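Local coordinates for protein malonyl CoA-ACP transacylase (Xanthomonas oryzae pv. oryzae, PDB 3K89) that probably transfers malonyl groups from coenzyme A to holo acyl carrier protein, the step that supplies malonyl units for bacterial fatty acid synthesis, at residues 28-33 / 72-77; 33-38 / 45-50; 80-85 / 303-308; 230-235 / 243-248. One frame throughout, in Å; residues are numbered along the deposited sequence.

Contact 1 (28-33 / 72-77)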
loop_
_atom_site.group_PDB
_atom_site.type_symbol
_atom_site.label_atom_id
_atom_site.label_comp_id
_atom_site.label_asym_id
_atom_site.label_seq_id
_atom_site.Cartn_x
_atom_site.Cartn_y
_atom_site.Cartn_z
ATOM N N HIS A 28 -0.394 -17.306 17.542
ATOM C CA HIS A 28 0.623 -16.347 18.004
ATOM C C HIS A 28 0.015 -15.154 18.728
ATOM O O HIS A 28 -0.530 -14.229 18.093
ATOM C CB HIS A 28 1.457 -15.836 16.824
ATOM C CG HIS A 28 2.108 -16.926 16.040
ATOM N ND1 HIS A 28 3.183 -17.642 16.520
ATOM C CD2 HIS A 28 1.828 -17.434 14.818
ATOM C CE1 HIS A 28 3.545 -18.539 15.618
ATOM N NE2 HIS A 28 2.743 -18.432 14.575
ATOM N N PRO A 29 0.119 -15.151 20.058
ATOM C CA PRO A 29 -0.456 -14.078 20.874
ATOM C C PRO A 29 0.081 -12.690 20.515
ATOM O O PRO A 29 -0.625 -11.701 20.713
ATOM C CB PRO A 29 -0.060 -14.478 22.310
ATOM C CG PRO A 29 0.159 -15.970 22.240
ATOM C CD PRO A 29 0.748 -16.212 20.877
ATOM N N GLN A 30 1.310 -12.611 19.994
ATOM C CA GLN A 30 1.879 -11.310 19.597
ATOM C C GLN A 30 0.945 -10.551 18.631
ATOM O O GLN A 30 0.883 -9.337 18.680
ATOM C CB GLN A 30 3.315 -11.454 19.026
ATOM C CG GLN A 30 3.892 -10.180 18.324
ATOM C CD GLN A 30 3.583 -10.139 16.812
ATOM O OE1 GLN A 30 3.977 -11.029 16.061
ATOM N NE2 GLN A 30 2.882 -9.114 16.376
ATOM N N ILE A 31 0.205 -11.253 17.774
ATOM C CA ILE A 31 -0.614 -10.570 16.767
ATOM C C ILE A 31 -1.656 -9.610 17.363
ATOM O O ILE A 31 -1.674 -8.422 17.044
ATOM C CB ILE A 31 -1.235 -11.548 15.743
ATOM C CG1 ILE A 31 -0.091 -12.232 14.975
ATOM C CG2 ILE A 31 -2.171 -10.779 14.785
ATOM C CD1 ILE A 31 -0.532 -13.197 13.946
ATOM N N ARG A 32 -2.501 -10.105 18.252
ATOM C CA ARG A 32 -3.496 -9.231 18.875
ATOM C C ARG A 32 -2.861 -8.158 19.771
ATOM O O ARG A 32 -3.423 -7.071 19.944
ATOM C CB ARG A 32 -4.514 -10.056 19.661
ATOM C CG ARG A 32 -5.538 -10.712 18.752
ATOM C CD ARG A 32 -6.392 -11.706 19.489
ATOM N NE ARG A 32 -7.402 -11.035 20.300
ATOM C CZ ARG A 32 -8.378 -11.669 20.945
ATOM N NH1 ARG A 32 -8.469 -12.989 20.881
ATOM N NH2 ARG A 32 -9.260 -10.981 21.653
ATOM N N GLU A 33 -1.689 -8.456 20.331
ATOM C CA GLU A 33 -0.959 -7.469 21.123
ATOM C C GLU A 33 -0.525 -6.288 20.236
ATOM O O GLU A 33 -0.636 -5.124 20.642
ATOM C CB GLU A 33 0.246 -8.103 21.819
ATOM C CG GLU A 33 -0.153 -9.062 22.917
ATOM C CD GLU A 33 1.022 -9.884 23.436
ATOM O OE1 GLU A 33 2.159 -9.733 22.926
ATOM O OE2 GLU A 33 0.790 -10.704 24.356
ATOM N N GLY A 72 0.223 -5.508 8.842
ATOM C CA GLY A 72 1.570 -5.703 8.278
ATOM C C GLY A 72 2.637 -5.728 9.363
ATOM O O GLY A 72 3.569 -6.542 9.313
ATOM N N VAL A 73 2.530 -4.810 10.320
ATOM C CA VAL A 73 3.464 -4.785 11.420
ATOM C C VAL A 73 3.330 -6.056 12.277
ATOM O O VAL A 73 4.354 -6.571 12.756
ATOM C CB VAL A 73 3.354 -3.472 12.250
ATOM C CG1 VAL A 73 4.280 -3.510 13.466
ATOM C CG2 VAL A 73 3.723 -2.275 11.368
ATOM N N ALA A 74 2.110 -6.577 12.457
ATOM C CA ALA A 74 1.947 -7.841 13.220
ATOM C C ALA A 74 2.714 -8.998 12.563
ATOM O O ALA A 74 3.433 -9.743 13.244
ATOM C CB ALA A 74 0.481 -8.209 13.401
ATOM N N VAL A 75 2.591 -9.135 11.245
ATOM C CA VAL A 75 3.306 -10.207 10.547
ATOM C C VAL A 75 4.830 -9.953 10.583
ATOM O O VAL A 75 5.617 -10.891 10.739
ATOM C CB VAL A 75 2.782 -10.409 9.111
ATOM C CG1 VAL A 75 3.550 -11.579 8.426
ATOM C CG2 VAL A 75 1.261 -10.692 9.157
ATOM N N TRP A 76 5.235 -8.682 10.462
ATOM C CA TRP A 76 6.644 -8.293 10.551
ATOM C C TRP A 76 7.242 -8.744 11.884
ATOM O O TRP A 76 8.320 -9.344 11.924
ATOM C CB TRP A 76 6.770 -6.765 10.424
ATOM C CG TRP A 76 8.163 -6.245 10.725
ATOM C CD1 TRP A 76 8.569 -5.548 11.844
ATOM C CD2 TRP A 76 9.315 -6.390 9.898
ATOM N NE1 TRP A 76 9.909 -5.237 11.736
ATOM C CE2 TRP A 76 10.392 -5.744 10.560
ATOM C CE3 TRP A 76 9.544 -6.982 8.650
ATOM C CZ2 TRP A 76 11.672 -5.688 10.023
ATOM C CZ3 TRP A 76 10.826 -6.929 8.115
ATOM C CH2 TRP A 76 11.876 -6.283 8.804
ATOM N N ARG A 77 6.534 -8.460 12.970
ATOM C CA ARG A 77 7.031 -8.787 14.316
ATOM C C ARG A 77 7.111 -10.295 14.520
ATOM O O ARG A 77 8.049 -10.790 15.162
ATOM C CB ARG A 77 6.185 -8.111 15.388
ATOM C CG ARG A 77 6.421 -6.601 15.426
ATOM C CD ARG A 77 5.520 -5.934 16.439
ATOM N NE ARG A 77 5.847 -4.512 16.618
ATOM C CZ ARG A 77 5.242 -3.725 17.510
ATOM N NH1 ARG A 77 4.266 -4.210 18.283
ATOM N NH2 ARG A 77 5.578 -2.444 17.618
#

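Contact 2 (33-38 / 45-50)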
loop_
_atom_site.group_PDB
_atom_site.type_symbol
_atom_site.label_atom_id
_atom_site.label_comp_id
_atom_site.label_asym_id
_atom_site.label_seq_id
_atom_site.Cartn_x
_atom_site.Cartn_y
_atom_site.Cartn_z
ATOM N N GLU A 33 -1.689 -8.456 20.331
ATOM C CA GLU A 33 -0.959 -7.469 21.123
ATOM C C GLU A 33 -0.525 -6.288 20.236
ATOM O O GLU A 33 -0.636 -5.124 20.642
ATOM C CB GLU A 33 0.246 -8.103 21.819
ATOM C CG GLU A 33 -0.153 -9.062 22.917
ATOM C CD GLU A 33 1.022 -9.884 23.436
ATOM O OE1 GLU A 33 2.159 -9.733 22.926
ATOM O OE2 GLU A 33 0.790 -10.704 24.356
ATOM N N THR A 34 -0.045 -6.605 19.030
ATOM C CA THR A 34 0.342 -5.581 18.059
ATOM C C THR A 34 -0.861 -4.742 17.633
ATOM O O THR A 34 -0.755 -3.515 17.543
ATOM C CB THR A 34 1.035 -6.241 16.856
ATOM O OG1 THR A 34 2.237 -6.829 17.353
ATOM C CG2 THR A 34 1.397 -5.222 15.788
ATOM N N PHE A 35 -1.994 -5.394 17.379
ATOM C CA PHE A 35 -3.213 -4.645 17.040
ATOM C C PHE A 35 -3.637 -3.724 18.179
ATOM O O PHE A 35 -4.042 -2.600 17.924
ATOM C CB PHE A 35 -4.369 -5.570 16.660
ATOM C CG PHE A 35 -4.400 -5.941 15.201
ATOM C CD1 PHE A 35 -3.557 -6.924 14.707
ATOM C CD2 PHE A 35 -5.296 -5.326 14.336
ATOM C CE1 PHE A 35 -3.585 -7.283 13.346
ATOM C CE2 PHE A 35 -5.343 -5.661 12.972
ATOM C CZ PHE A 35 -4.486 -6.657 12.474
ATOM N N ALA A 36 -3.494 -4.190 19.416
ATOM C CA ALA A 36 -3.872 -3.378 20.570
ATOM C C ALA A 36 -3.009 -2.122 20.648
ATOM O O ALA A 36 -3.515 -1.034 20.898
ATOM C CB ALA A 36 -3.780 -4.199 21.848
ATOM N N GLU A 37 -1.715 -2.277 20.382
ATOM C CA GLU A 37 -0.768 -1.159 20.381
ATOM C C GLU A 37 -1.117 -0.150 19.280
ATOM O O GLU A 37 -1.176 1.053 19.517
ATOM C CB GLU A 37 0.642 -1.720 20.194
ATOM C CG GLU A 37 1.779 -0.698 20.206
ATOM C CD GLU A 37 3.145 -1.336 20.070
ATOM O OE1 GLU A 37 3.285 -2.532 20.434
ATOM O OE2 GLU A 37 4.087 -0.623 19.621
ATOM N N ALA A 38 -1.393 -0.663 18.090
ATOM C CA ALA A 38 -1.793 0.179 16.972
ATOM C C ALA A 38 -3.107 0.888 17.285
ATOM O O ALA A 38 -3.263 2.086 16.966
ATOM C CB ALA A 38 -1.914 -0.675 15.691
ATOM N N ASP A 45 -10.571 0.212 18.044
ATOM C CA ASP A 45 -10.164 -1.193 18.241
ATOM C C ASP A 45 -10.059 -1.870 16.873
ATOM O O ASP A 45 -11.053 -2.337 16.302
ATOM C CB ASP A 45 -11.149 -1.956 19.152
ATOM C CG ASP A 45 -10.657 -3.360 19.541
ATOM O OD1 ASP A 45 -9.833 -3.976 18.820
ATOM O OD2 ASP A 45 -11.121 -3.870 20.589
ATOM N N LEU A 46 -8.836 -1.902 16.345
ATOM C CA LEU A 46 -8.609 -2.418 14.993
ATOM C C LEU A 46 -8.791 -3.932 14.868
ATOM O O LEU A 46 -9.187 -4.424 13.808
ATOM C CB LEU A 46 -7.206 -2.029 14.506
ATOM C CG LEU A 46 -6.962 -0.529 14.465
ATOM C CD1 LEU A 46 -5.451 -0.204 14.440
ATOM C CD2 LEU A 46 -7.689 0.099 13.291
ATOM N N TRP A 47 -8.505 -4.684 15.933
ATOM C CA TRP A 47 -8.718 -6.123 15.875
ATOM C C TRP A 47 -10.215 -6.444 15.846
ATOM O O TRP A 47 -10.663 -7.212 15.002
ATOM C CB TRP A 47 -8.008 -6.857 17.028
ATOM C CG TRP A 47 -8.080 -8.349 16.880
ATOM C CD1 TRP A 47 -8.829 -9.214 17.644
ATOM C CD2 TRP A 47 -7.436 -9.155 15.883
ATOM N NE1 TRP A 47 -8.654 -10.501 17.206
ATOM C CE2 TRP A 47 -7.814 -10.501 16.126
ATOM C CE3 TRP A 47 -6.550 -8.879 14.831
ATOM C CZ2 TRP A 47 -7.345 -11.573 15.351
ATOM C CZ3 TRP A 47 -6.093 -9.949 14.042
ATOM C CH2 TRP A 47 -6.505 -11.279 14.305
ATOM N N ALA A 48 -10.987 -5.785 16.709
ATOM C CA ALA A 48 -12.441 -6.014 16.737
ATOM C C ALA A 48 -13.081 -5.676 15.391
ATOM O O ALA A 48 -13.901 -6.433 14.877
ATOM C CB ALA A 48 -13.090 -5.203 17.837
ATOM N N LEU A 49 -12.671 -4.543 14.825
ATOM C CA LEU A 49 -13.160 -4.099 13.522
ATOM C C LEU A 49 -12.802 -5.073 12.395
ATOM O O LEU A 49 -13.640 -5.422 11.558
ATOM C CB LEU A 49 -12.623 -2.700 13.201
ATOM C CG LEU A 49 -13.048 -2.120 11.847
ATOM C CD1 LEU A 49 -14.579 -2.049 11.742
ATOM C CD2 LEU A 49 -12.448 -0.757 11.640
ATOM N N SER A 50 -11.542 -5.499 12.373
ATOM C CA SER A 50 -11.040 -6.364 11.316
ATOM C C SER A 50 -11.609 -7.804 11.382
ATOM O O SER A 50 -11.750 -8.454 10.357
ATOM C CB SER A 50 -9.507 -6.339 11.326
ATOM O OG SER A 50 -9.037 -7.099 12.410
#

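Contact 3 (80-85 / 303-308)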
loop_
_atom_site.group_PDB
_atom_site.type_symbol
_atom_site.label_atom_id
_atom_site.label_comp_id
_atom_site.label_asym_id
_atom_site.label_seq_id
_atom_site.Cartn_x
_atom_site.Cartn_y
_atom_site.Cartn_z
ATOM N N THR A 80 10.177 -11.568 12.426
ATOM C CA THR A 80 11.425 -11.136 13.040
ATOM C C THR A 80 11.681 -11.862 14.373
ATOM O O THR A 80 12.836 -12.185 14.679
ATOM C CB THR A 80 11.551 -9.582 13.125
ATOM O OG1 THR A 80 10.429 -9.026 13.811
ATOM C CG2 THR A 80 11.605 -8.980 11.735
ATOM N N ALA A 81 10.620 -12.165 15.130
ATOM C CA ALA A 81 10.754 -12.954 16.368
ATOM C C ALA A 81 11.101 -14.417 16.090
ATOM O O ALA A 81 11.887 -15.028 16.838
ATOM C CB ALA A 81 9.499 -12.882 17.208
ATOM N N GLN A 82 10.522 -14.978 15.024
ATOM C CA GLN A 82 10.722 -16.396 14.687
ATOM C C GLN A 82 12.003 -16.681 13.902
ATOM O O GLN A 82 12.163 -17.774 13.332
ATOM C CB GLN A 82 9.490 -16.983 13.985
ATOM C CG GLN A 82 8.283 -17.099 14.899
ATOM C CD GLN A 82 7.380 -18.270 14.552
ATOM O OE1 GLN A 82 7.034 -18.483 13.393
ATOM N NE2 GLN A 82 6.980 -19.028 15.565
ATOM N N ARG A 83 12.910 -15.704 13.887
ATOM C CA ARG A 83 14.234 -15.846 13.271
ATOM C C ARG A 83 14.185 -15.980 11.760
ATOM O O ARG A 83 15.019 -16.658 11.166
ATOM C CB ARG A 83 15.025 -17.028 13.882
ATOM C CG ARG A 83 15.205 -16.989 15.403
ATOM C CD ARG A 83 16.393 -16.127 15.840
ATOM N NE ARG A 83 16.358 -14.781 15.265
ATOM C CZ ARG A 83 15.490 -13.832 15.607
ATOM N NH1 ARG A 83 14.554 -14.066 16.524
ATOM N NH2 ARG A 83 15.549 -12.644 15.016
ATOM N N GLY A 84 13.210 -15.334 11.132
ATOM C CA GLY A 84 13.208 -15.254 9.684
ATOM C C GLY A 84 14.367 -14.378 9.241
ATOM O O GLY A 84 14.813 -13.507 9.995
ATOM N N GLN A 85 14.860 -14.611 8.028
ATOM C CA GLN A 85 15.915 -13.779 7.453
ATOM C C GLN A 85 15.479 -12.305 7.442
ATOM O O GLN A 85 14.338 -12.002 7.095
ATOM C CB GLN A 85 16.252 -14.251 6.032
ATOM C CG GLN A 85 16.977 -15.614 5.973
ATOM C CD GLN A 85 17.147 -16.179 4.553
ATOM O OE1 GLN A 85 17.770 -17.233 4.369
ATOM N NE2 GLN A 85 16.592 -15.491 3.551
ATOM N N ALA A 303 -0.178 -21.557 6.474
ATOM C CA ALA A 303 0.566 -22.381 5.524
ATOM C C ALA A 303 1.550 -21.583 4.673
ATOM O O ALA A 303 2.645 -22.069 4.358
ATOM C CB ALA A 303 -0.398 -23.185 4.634
ATOM N N ASP A 304 1.170 -20.372 4.276
ATOM C CA ASP A 304 2.068 -19.566 3.454
ATOM C C ASP A 304 3.228 -19.043 4.292
ATOM O O ASP A 304 4.375 -19.041 3.846
ATOM C CB ASP A 304 1.301 -18.402 2.819
ATOM C CG ASP A 304 0.313 -18.864 1.767
ATOM O OD1 ASP A 304 0.612 -19.817 1.017
ATOM O OD2 ASP A 304 -0.792 -18.263 1.678
ATOM N N TYR A 305 2.916 -18.617 5.511
ATOM C CA TYR A 305 3.938 -18.196 6.466
ATOM C C TYR A 305 4.958 -19.308 6.728
ATOM O O TYR A 305 6.171 -19.094 6.594
ATOM C CB TYR A 305 3.292 -17.698 7.768
ATOM C CG TYR A 305 4.307 -17.278 8.779
ATOM C CD1 TYR A 305 4.827 -15.983 8.772
ATOM C CD2 TYR A 305 4.792 -18.179 9.713
ATOM C CE1 TYR A 305 5.799 -15.605 9.687
ATOM C CE2 TYR A 305 5.755 -17.807 10.633
ATOM C CZ TYR A 305 6.254 -16.520 10.613
ATOM O OH TYR A 305 7.223 -16.148 11.521
ATOM N N ALA A 306 4.472 -20.511 7.051
ATOM C CA ALA A 306 5.362 -21.641 7.340
ATOM C C ALA A 306 6.186 -22.027 6.130
ATOM O O ALA A 306 7.365 -22.369 6.258
ATOM C CB ALA A 306 4.569 -22.853 7.838
ATOM N N GLY A 307 5.567 -21.956 4.952
ATOM C CA GLY A 307 6.235 -22.289 3.695
ATOM C C GLY A 307 7.410 -21.376 3.393
ATOM O O GLY A 307 8.469 -21.831 2.965
ATOM N N ALA A 308 7.210 -20.071 3.600
ATOM C CA ALA A 308 8.249 -19.074 3.389
ATOM C C ALA A 308 9.330 -19.229 4.450
ATOM O O ALA A 308 10.513 -19.212 4.132
ATOM C CB ALA A 308 7.651 -17.671 3.460
#

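Contact 4 (230-235 / 243-248)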
loop_
_atom_site.group_PDB
_atom_site.type_symbol
_atom_site.label_atom_id
_atom_site.label_comp_id
_atom_site.label_asym_id
_atom_site.label_seq_id
_atom_site.Cartn_x
_atom_site.Cartn_y
_atom_site.Cartn_z
ATOM N N VAL A 230 13.910 2.029 2.755
ATOM C CA VAL A 230 12.579 1.926 2.143
ATOM C C VAL A 230 12.572 2.558 0.748
ATOM O O VAL A 230 12.827 3.767 0.582
ATOM C CB VAL A 230 11.508 2.570 3.056
ATOM C CG1 VAL A 230 10.121 2.451 2.431
ATOM C CG2 VAL A 230 11.518 1.911 4.425
ATOM N N VAL A 231 12.310 1.725 -0.254
ATOM C CA VAL A 231 12.112 2.211 -1.621
ATOM C C VAL A 231 10.702 2.815 -1.722
ATOM O O VAL A 231 9.718 2.094 -1.542
ATOM C CB VAL A 231 12.281 1.062 -2.634
ATOM C CG1 VAL A 231 12.045 1.568 -4.046
ATOM C CG2 VAL A 231 13.668 0.443 -2.497
ATOM N N GLN A 232 10.622 4.124 -1.983
ATOM C CA GLN A 232 9.354 4.872 -1.890
ATOM C C GLN A 232 8.640 4.976 -3.236
ATOM O O GLN A 232 9.265 4.977 -4.295
ATOM C CB GLN A 232 9.614 6.223 -1.244
ATOM C CG GLN A 232 9.932 6.054 0.244
ATOM C CD GLN A 232 9.958 7.354 1.017
ATOM O OE1 GLN A 232 8.902 7.885 1.435
ATOM N NE2 GLN A 232 11.159 7.856 1.267
ATOM N N ASN A 233 7.312 5.017 -3.183
ATOM C CA ASN A 233 6.450 4.919 -4.364
ATOM C C ASN A 233 6.552 6.064 -5.354
ATOM O O ASN A 233 6.289 5.875 -6.550
ATOM C CB ASN A 233 4.957 4.899 -3.952
ATOM C CG ASN A 233 4.509 3.623 -3.181
ATOM O OD1 ASN A 233 3.436 3.642 -2.582
ATOM N ND2 ASN A 233 5.268 2.529 -3.243
ATOM N N VAL A 234 6.823 7.276 -4.870
ATOM C CA VAL A 234 6.675 8.434 -5.760
ATOM C C VAL A 234 7.700 8.352 -6.902
ATOM O O VAL A 234 7.414 8.758 -8.025
ATOM C CB VAL A 234 6.751 9.779 -4.998
ATOM C CG1 VAL A 234 8.149 10.026 -4.378
ATOM C CG2 VAL A 234 6.354 10.945 -5.923
ATOM N N ASP A 235 8.880 7.813 -6.605
ATOM C CA ASP A 235 9.953 7.782 -7.594
ATOM C C ASP A 235 10.801 6.517 -7.579
ATOM O O ASP A 235 11.862 6.463 -8.232
ATOM C CB ASP A 235 10.834 9.027 -7.415
ATOM C CG ASP A 235 11.501 9.095 -6.049
ATOM O OD1 ASP A 235 12.347 10.001 -5.857
ATOM O OD2 ASP A 235 11.208 8.246 -5.180
ATOM N N ALA A 243 13.526 14.921 6.395
ATOM C CA ALA A 243 12.885 15.865 5.484
ATOM C C ALA A 243 12.548 15.231 4.133
ATOM O O ALA A 243 11.441 15.417 3.618
ATOM C CB ALA A 243 13.758 17.117 5.289
ATOM N N ALA A 244 13.486 14.461 3.584
ATOM C CA ALA A 244 13.320 13.871 2.268
ATOM C C ALA A 244 12.295 12.730 2.280
ATOM O O ALA A 244 11.491 12.612 1.360
ATOM C CB ALA A 244 14.657 13.385 1.727
ATOM N N ILE A 245 12.333 11.905 3.321
ATOM C CA ILE A 245 11.348 10.829 3.464
ATOM C C ILE A 245 9.952 11.424 3.566
ATOM O O ILE A 245 9.042 10.999 2.843
ATOM C CB ILE A 245 11.665 9.923 4.674
ATOM C CG1 ILE A 245 12.944 9.133 4.367
ATOM C CG2 ILE A 245 10.488 8.982 4.967
ATOM C CD1 ILE A 245 13.607 8.404 5.544
ATOM N N ARG A 246 9.785 12.417 4.445
ATOM C CA ARG A 246 8.486 13.083 4.569
ATOM C C ARG A 246 8.029 13.763 3.288
ATOM O O ARG A 246 6.860 13.659 2.937
ATOM C CB ARG A 246 8.464 14.052 5.747
ATOM C CG ARG A 246 8.564 13.328 7.094
ATOM C CD ARG A 246 8.534 14.320 8.226
ATOM N NE ARG A 246 9.831 14.994 8.365
ATOM C CZ ARG A 246 10.004 16.315 8.335
ATOM N NH1 ARG A 246 8.973 17.140 8.171
ATOM N NH2 ARG A 246 11.228 16.807 8.483
ATOM N N GLN A 247 8.938 14.440 2.587
ATOM C CA GLN A 247 8.556 15.084 1.329
ATOM C C GLN A 247 8.074 14.047 0.306
ATOM O O GLN A 247 7.106 14.283 -0.419
ATOM C CB GLN A 247 9.712 15.918 0.747
ATOM C CG GLN A 247 9.387 16.662 -0.577
ATOM C CD GLN A 247 8.186 17.600 -0.497
ATOM O OE1 GLN A 247 7.808 18.069 0.578
ATOM N NE2 GLN A 247 7.577 17.871 -1.647
ATOM N N ALA A 248 8.740 12.891 0.272
ATOM C CA ALA A 248 8.333 11.827 -0.632
ATOM C C ALA A 248 6.978 11.251 -0.259
ATOM O O ALA A 248 6.257 10.790 -1.149
ATOM C CB ALA A 248 9.387 10.711 -0.685
HETATM O O HOH W 1 6.656 8.036 -2.027
#

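Contact 1 (28-33 / 72-77)
Ile31 and Ala74 mark the closest backbone approach of the two segments, their CA atoms 5.2 Å apart. Here the beginning of helix 30-42 rests on a later turn of the long helix 61-81, a helix-on-helix contact in the helical layer beside the parallel sheet of the acyltransferase α/β domain. The small side chain of Ala74 is consistent with so close an approach, and its methyl is directed at the other helix. Ile31 meets this methyl with one branch, CG2 lying 3.9 Å from Ala74 CB. Other surfaces of the same isoleucine reach Leu24 and Ser25 of helix 22-27 and Trp47 of helix 46-52.

Gln30 does the rest of the work. Its CG stands anti to the backbone N (chi1 169°), which sends the chain across the gap, and a bend at chi2 (-90°) then lays the terminal amide along the surface of helix 61-81, between Ala74 and Arg77. The glutamine chain runs across that of Arg77. Arg77 contributes the aliphatic root of its side chain; the extended remainder leads away to a salt bridge between NH1 and Glu37 OE1. The amide carbon CD of Gln30 ends 3.6 Å from Arg77 CB and equally far from the carbonyl oxygen of Ala74.

Contact 2 (33-38 / 45-50)
Phe35 and Trp47 form a T-shaped (edge-to-face) pair in which the phenyl ring offers its face and the indole its edge. The six-membered ring of Trp47 has its centroid 4.8 Å from that of Phe35, with the planes at 71°. One atom leads the approach: Trp47 CE3 hangs over the middle of the phenyl ring, 3.4 Å above its plane, and CZ3 follows beside it, 3.7 Å from Phe35 CE1. The indole is carried there by a CG anti to the backbone N (chi1 -173°), and it continues past Phe35 to pack on Arg32, earlier on helix 30-42.

Leu46 serves both Phe35 and Ala38. Its CB sits 3.8 Å from Phe35 CD2, while its CD1 branch reaches over to the methyl of Ala38, again 3.8 Å from Ala38 CB. Farther along the phenyl ring, Ser50 OG lies 4.0 Å from Phe35 CE2. Ala70 and Ala71 of helix 61-81 also touch Phe35, so the ring, rooted in helix 30-42, is packed between helices 46-52 and 61-81.

The start of the second helix is fixed by Asp45 at the N-cap position, whose OD1 accepts a nearly straight bond from Ala48 N at 3.0 Å, met from well above the carboxylate plane. Ser39 ties in the connection by bonding both Phe35 O and Leu46 N. With segment axes at 112° and only a short link between them, this is the arrangement of two consecutive helices turned steeply against each other, their inner angle filled by aromatic and aliphatic side chains.

Contact 3 (80-85 / 303-308)
The turn that ends helix 61-81 meets the C-terminal helix 302-311 through one pair of side chains, Gln82 and Tyr305. Gln82 is the first residue to depart from helical backbone angles, and Arg83 after it takes a left-handed conformation as the chain swings toward strand 86-92. Tyr305 springs from the first turn or so of its helix with CG anti to the backbone N (chi1 179°), which carries the phenol across to the turn; along the way it packs against Leu78.

The phenol oxygen donates to the amide: Tyr305 OH is 3.0 Å from Gln82 OE1. The hydroxyl meets the carbonyl at 116° at the oxygen, 19° off the plane of the amide. OE1 approaches the tyrosine at the rim of its ring, close to the ring plane, and so also comes 3.1 Å from Tyr305 CE2. The glutamine bends back around the hydroxyl, leaving Gln82 CB 3.5 Å from Tyr305 OH. His28, in the loop before helix 30-42, touches Gln82 as well.

A carbonyl oxygen can only accept, which settles the direction of the proton. The link is therefore a neutral, directional bond that gives the hydroxyl of a buried tyrosine a partner without placing a charge between the turn and helix 302-311.

Contact 4 (230-235 / 243-248)
Gln232 lays its carboxamide against the methyl of Ala248 and the flank of Ile245, its CD standing 3.8 Å from Ala248 CB. The chain leaves the backbone with CG anti to the carbonyl carbon (chi1 -71°) and runs out extended, so that the amide is delivered to the surface of helix 242-254 between residues one turn apart. Gln232 and Ile245 cross at about a right angle, and the amide lies near both branches at CB of the isoleucine.

Val234 makes the second approach. Its CG1 occupies the crowded position between backbone N and carbonyl carbon (chi1 66°) and faces the end of the segment, 4.0 Å from Ala248 CB and 3.8 Å from Ala248 O. A water bridges the backbones beside this apolar touch. It accepts from Val234 N at 2.9 Å and donates to Ala248 O, also at 2.9 Å, so both main-chain groups are served although they do not meet directly.

Asn233, between the two contacting residues, turns to another task: its OD1 accepts from Ser94 N and its ND2 donates to Gly92 O, which probably helps to hold the likely nucleophile elbow around the predicted active-site serine. The Val234 side chain is about 8 Å from that of His203, the other predicted active-site residue. The segment is bordered by three helices and a strand: helix 242-254 lies against Gln232 and Val234, helix 95-103 packs on Val230 and touches Ile245 of helix 242-254 as well, helix 259-268 covers Val231, and the backbone of Val231 bonds to Leu90 of strand 86-92.

How the contacts relate
Contacts 1 and 2 are neighbours, their centres 10 Å apart, and both draw on helix 30-42; contact 2 is nested in the loop that contact 1 closes, and the salt bridge from Arg77 to Glu37 joins them. The centre of contact 3 lies 12 Å from that of contact 1, where the shared helix 61-81 ends, and the contact brings the C-terminal helix back to the first third of the chain. Contact 4 stands apart, with its centre 26 to 28 Å from the others, yet in sequence it falls inside the long loop closed by contact 3. Three contacts thus knit the helical periphery, while the fourth lies beside the predicted active site.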